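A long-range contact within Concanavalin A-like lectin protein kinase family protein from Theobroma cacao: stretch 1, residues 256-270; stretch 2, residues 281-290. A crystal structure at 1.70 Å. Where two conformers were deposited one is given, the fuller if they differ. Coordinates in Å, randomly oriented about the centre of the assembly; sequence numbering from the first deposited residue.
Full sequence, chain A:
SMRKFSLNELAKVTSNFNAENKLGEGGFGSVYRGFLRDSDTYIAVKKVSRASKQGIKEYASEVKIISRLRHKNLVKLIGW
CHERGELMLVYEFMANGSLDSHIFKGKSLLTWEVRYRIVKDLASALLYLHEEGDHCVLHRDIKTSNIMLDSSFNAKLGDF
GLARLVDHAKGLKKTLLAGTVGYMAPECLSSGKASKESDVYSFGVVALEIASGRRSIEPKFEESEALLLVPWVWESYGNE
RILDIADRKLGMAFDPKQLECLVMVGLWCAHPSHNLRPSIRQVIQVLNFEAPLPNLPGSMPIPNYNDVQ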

# COMPACT_ATOMS: atom_id res chain seq x y z
N PRO A 256 -22.95 5.25 -6.48
CA PRO A 256 -22.55 5.03 -7.88
C PRO A 256 -21.64 6.08 -8.53
O PRO A 256 -20.84 5.76 -9.40
CB PRO A 256 -23.91 5.02 -8.65
CG PRO A 256 -24.96 4.80 -7.60
CD PRO A 256 -24.41 5.42 -6.35
N LYS A 257 -21.86 7.32 -8.17
CA LYS A 257 -21.06 8.43 -8.64
C LYS A 257 -19.58 8.30 -8.15
O LYS A 257 -18.65 8.55 -8.91
CB LYS A 257 -21.70 9.69 -8.09
CG LYS A 257 -21.11 10.99 -8.56
CD LYS A 257 -21.69 12.15 -7.74
CE LYS A 257 -20.91 13.42 -7.96
NZ LYS A 257 -20.83 13.75 -9.42
N GLN A 258 -19.42 7.91 -6.90
CA GLN A 258 -18.08 7.70 -6.30
C GLN A 258 -17.46 6.45 -6.85
O GLN A 258 -16.26 6.39 -7.07
CB GLN A 258 -18.15 7.64 -4.76
CG GLN A 258 -18.43 8.98 -4.10
CD GLN A 258 -18.53 8.91 -2.58
OE1 GLN A 258 -18.59 7.85 -1.98
NE2 GLN A 258 -18.55 10.07 -1.96
N LEU A 259 -18.27 5.43 -7.15
CA LEU A 259 -17.72 4.20 -7.72
C LEU A 259 -17.17 4.47 -9.10
O LEU A 259 -16.09 4.02 -9.43
CB LEU A 259 -18.76 3.07 -7.81
CG LEU A 259 -18.32 1.83 -8.57
CD1 LEU A 259 -17.11 1.13 -7.96
CD2 LEU A 259 -19.50 0.88 -8.65
N GLU A 260 -17.94 5.20 -9.92
CA GLU A 260 -17.49 5.56 -11.23
C GLU A 260 -16.19 6.32 -11.15
O GLU A 260 -15.27 6.09 -11.93
CB GLU A 260 -18.55 6.46 -11.93
CG GLU A 260 -18.18 6.88 -13.33
CD GLU A 260 -19.30 7.67 -14.00
OE1 GLU A 260 -19.68 8.72 -13.46
OE2 GLU A 260 -19.81 7.17 -15.01
N CYS A 261 -16.15 7.26 -10.22
CA CYS A 261 -15.00 8.13 -10.09
C CYS A 261 -13.78 7.32 -9.70
O CYS A 261 -12.72 7.50 -10.29
CB CYS A 261 -15.28 9.18 -9.05
SG CYS A 261 -13.97 10.41 -9.01
N LEU A 262 -13.96 6.43 -8.74
CA LEU A 262 -12.87 5.55 -8.28
C LEU A 262 -12.36 4.68 -9.39
O LEU A 262 -11.16 4.56 -9.57
CB LEU A 262 -13.29 4.71 -7.07
CG LEU A 262 -12.20 3.84 -6.43
CD1 LEU A 262 -10.99 4.65 -6.02
CD2 LEU A 262 -12.72 3.12 -5.20
N VAL A 263 -13.26 4.07 -10.17
CA VAL A 263 -12.84 3.22 -11.27
C VAL A 263 -12.11 3.99 -12.34
O VAL A 263 -11.08 3.55 -12.80
CB VAL A 263 -14.05 2.44 -11.88
CG1 VAL A 263 -13.68 1.78 -13.19
CG2 VAL A 263 -14.53 1.38 -10.90
N MET A 264 -12.64 5.14 -12.76
CA MET A 264 -11.98 5.89 -13.81
C MET A 264 -10.62 6.46 -13.36
O MET A 264 -9.66 6.48 -14.14
CB MET A 264 -12.91 6.97 -14.43
CG MET A 264 -13.99 6.38 -15.38
SD MET A 264 -15.14 7.74 -15.67
CE MET A 264 -14.31 8.46 -17.08
N VAL A 265 -10.53 6.91 -12.12
CA VAL A 265 -9.24 7.33 -11.53
C VAL A 265 -8.28 6.14 -11.51
O VAL A 265 -7.13 6.27 -11.90
CB VAL A 265 -9.46 7.90 -10.11
CG1 VAL A 265 -8.19 7.90 -9.28
CG2 VAL A 265 -10.10 9.29 -10.22
N GLY A 266 -8.75 4.98 -11.09
CA GLY A 266 -7.89 3.80 -11.08
C GLY A 266 -7.29 3.46 -12.44
O GLY A 266 -6.11 3.18 -12.56
N LEU A 267 -8.14 3.46 -13.48
CA LEU A 267 -7.64 3.15 -14.83
C LEU A 267 -6.67 4.20 -15.34
O LEU A 267 -5.68 3.90 -15.97
CB LEU A 267 -8.85 2.98 -15.79
CG LEU A 267 -9.83 1.84 -15.46
CD1 LEU A 267 -11.03 1.96 -16.37
CD2 LEU A 267 -9.11 0.51 -15.61
N TRP A 268 -6.99 5.47 -15.12
CA TRP A 268 -6.11 6.59 -15.50
C TRP A 268 -4.73 6.44 -14.90
O TRP A 268 -3.73 6.64 -15.58
CB TRP A 268 -6.78 7.87 -15.01
CG TRP A 268 -6.28 9.19 -15.44
CD1 TRP A 268 -5.62 9.50 -16.60
CD2 TRP A 268 -6.53 10.43 -14.77
NE1 TRP A 268 -5.40 10.88 -16.66
CE2 TRP A 268 -5.96 11.47 -15.56
CE3 TRP A 268 -7.17 10.78 -13.57
CZ2 TRP A 268 -6.00 12.82 -15.19
CZ3 TRP A 268 -7.20 12.15 -13.19
CH2 TRP A 268 -6.65 13.14 -14.03
N CYS A 269 -4.70 6.07 -13.63
CA CYS A 269 -3.48 5.86 -12.87
C CYS A 269 -2.76 4.64 -13.40
O CYS A 269 -1.55 4.65 -13.51
CB CYS A 269 -3.78 5.70 -11.37
SG CYS A 269 -4.23 7.28 -10.61
N ALA A 270 -3.52 3.62 -13.79
CA ALA A 270 -2.95 2.39 -14.30
C ALA A 270 -2.74 2.38 -15.80
O ALA A 270 -2.59 1.29 -16.41
CB ALA A 270 -3.79 1.20 -13.84
N ARG A 281 -1.75 14.89 -7.15
CA ARG A 281 -2.58 16.06 -6.86
C ARG A 281 -3.82 16.13 -7.78
O ARG A 281 -4.93 16.42 -7.32
CB ARG A 281 -1.76 17.35 -6.91
CG ARG A 281 -2.53 18.54 -6.42
CD ARG A 281 -1.69 19.81 -6.38
NE ARG A 281 -0.41 19.73 -5.66
CZ ARG A 281 -0.25 19.95 -4.38
NH1 ARG A 281 -1.30 20.12 -3.62
NH2 ARG A 281 0.95 19.87 -3.88
N GLN A 282 -3.66 15.79 -9.06
CA GLN A 282 -4.79 15.76 -10.00
C GLN A 282 -5.78 14.69 -9.63
O GLN A 282 -6.98 14.89 -9.76
CB GLN A 282 -4.32 15.55 -11.43
CG GLN A 282 -3.55 16.72 -12.03
CD GLN A 282 -2.91 16.39 -13.37
OE1 GLN A 282 -2.34 15.31 -13.60
NE2 GLN A 282 -3.04 17.33 -14.31
N VAL A 283 -5.27 13.52 -9.19
CA VAL A 283 -6.11 12.45 -8.70
C VAL A 283 -6.98 12.91 -7.55
O VAL A 283 -8.17 12.65 -7.55
CB VAL A 283 -5.23 11.24 -8.24
CG1 VAL A 283 -6.01 10.24 -7.41
CG2 VAL A 283 -4.60 10.56 -9.46
N ILE A 284 -6.39 13.60 -6.58
CA ILE A 284 -7.14 14.03 -5.42
C ILE A 284 -8.26 15.01 -5.81
O ILE A 284 -9.38 14.89 -5.29
CB ILE A 284 -6.24 14.64 -4.32
CG1 ILE A 284 -5.33 13.56 -3.74
CG2 ILE A 284 -7.05 15.32 -3.21
CD1 ILE A 284 -4.11 14.08 -3.01
N GLN A 285 -7.95 15.92 -6.74
CA GLN A 285 -8.94 16.88 -7.25
C GLN A 285 -10.15 16.11 -7.87
O GLN A 285 -11.31 16.44 -7.60
CB GLN A 285 -8.33 17.81 -8.33
CG GLN A 285 -7.20 18.74 -7.92
CD GLN A 285 -6.38 19.28 -9.15
OE1 GLN A 285 -5.18 19.62 -9.05
NE2 GLN A 285 -7.05 19.37 -10.33
N VAL A 286 -9.87 15.07 -8.67
CA VAL A 286 -10.93 14.30 -9.32
C VAL A 286 -11.76 13.50 -8.31
O VAL A 286 -13.00 13.47 -8.42
CB VAL A 286 -10.37 13.41 -10.43
CG1 VAL A 286 -11.44 12.49 -11.01
CG2 VAL A 286 -9.75 14.26 -11.52
N LEU A 287 -11.10 12.83 -7.37
CA LEU A 287 -11.79 12.11 -6.30
C LEU A 287 -12.73 13.00 -5.46
O LEU A 287 -13.76 12.49 -4.96
CB LEU A 287 -10.77 11.42 -5.33
CG LEU A 287 -10.07 10.23 -5.99
CD1 LEU A 287 -8.95 9.75 -5.10
CD2 LEU A 287 -10.99 9.06 -6.41
N ASN A 288 -12.37 14.27 -5.31
CA ASN A 288 -13.20 15.25 -4.58
C ASN A 288 -14.12 16.04 -5.49
O ASN A 288 -14.69 17.05 -5.05
CB ASN A 288 -12.31 16.19 -3.77
CG ASN A 288 -11.62 15.48 -2.64
OD1 ASN A 288 -10.46 15.06 -2.76
ND2 ASN A 288 -12.34 15.25 -1.57
N PHE A 289 -14.22 15.65 -6.75
CA PHE A 289 -15.14 16.26 -7.71
C PHE A 289 -14.88 17.76 -7.86
O PHE A 289 -15.82 18.54 -8.07
CB PHE A 289 -16.59 15.98 -7.29
CG PHE A 289 -16.91 14.52 -7.20
CD1 PHE A 289 -17.06 13.76 -8.36
CD2 PHE A 289 -17.05 13.90 -5.96
CE1 PHE A 289 -17.35 12.39 -8.28
CE2 PHE A 289 -17.33 12.55 -5.87
CZ PHE A 289 -17.47 11.79 -7.03
N GLU A 290 -13.61 18.15 -7.76
CA GLU A 290 -13.15 19.51 -7.99
C GLU A 290 -12.56 19.67 -9.39
O GLU A 290 -12.18 20.79 -9.79
CB GLU A 290 -12.13 19.91 -6.90
CG GLU A 290 -12.69 19.91 -5.49
CD GLU A 290 -11.68 20.31 -4.39
OE1 GLU A 290 -10.79 21.16 -4.62
OE2 GLU A 290 -11.79 19.79 -3.27

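Residues 256-269 form a regular helix, each turn closed by backbone hydrogen bonds such as that from V265 N to C261 O (2.9 Å); A270 is the first to leave it. The second stretch begins within a helix already under way that runs through L287; N288 is the first residue beyond it to depart from helical phi/psi. The two helices are nearly antiparallel, with 163° between their directions and axes 10.2 Å apart at closest approach. Their backbones come nearest at C261 and L287, with 6.4 Å between the two CA atoms, and at V265 and V283, 6.6 Å CA to CA. These pairs lie one helical turn apart on each side.

No hydrogen bond crosses between the stretches; 563 Å² of surface is buried chiefly by apolar packing, with C261, V265, V283, V286 and L287 all buried. V265, whose CA-to-CB bond points toward the second helix, is at the centre. Its CG1 meets V283 CG1 at 3.7 Å and its CG2 reaches V286 CG1 at 3.6 Å; both methyls come near L287 CD2, CG2 closer at 3.9 Å. The branched, apolar valine side chains suit this buried position, where their methyl groups pack against one another. L287 starts sideways, but its end turns inward, and CD2 also approaches L262 CD1 at 4.4 Å.

A cysteine lies one turn to each side of V265. C261 points toward the partner and is small enough to sit where the backbones are closest: its SG lies 3.3 Å from V286 O and 3.8 Å from V286 CG1. C269, directed sideways, places SG 3.5 Å from V283 CG2. Beside it, W268 reaches across to the second helix with its partly exposed ring, CZ3 3.7 Å from V286 CG2 and CH2 4.2 Å from Q282 CB. The aliphatic start of Q282 thus adds to the packing surface at this margin.

At the other end, F289 continues the contact beyond the helix. Its backbone has positive phi (58°), its N donates a hydrogen bond to V286 O (3.0 Å), and its side chain turns back toward the first helix, where the residue has 99 Å² covered, the largest share in either stretch. K257, extended through chi3, lies over one face of the ring: CE is 3.8 Å from the F289 ring centroid in a CH-pi contact, and NZ, 4.3 Å from that centroid, makes an off-centre cation-pi interaction. The long lysine can thus cover the ring with methylene groups while its NZ stays in an exposed position. Q258 CG approaches the ring edge, 4.1 Å from F289 CE2, and C261 CB lies 3.9 Å from F289 CE1.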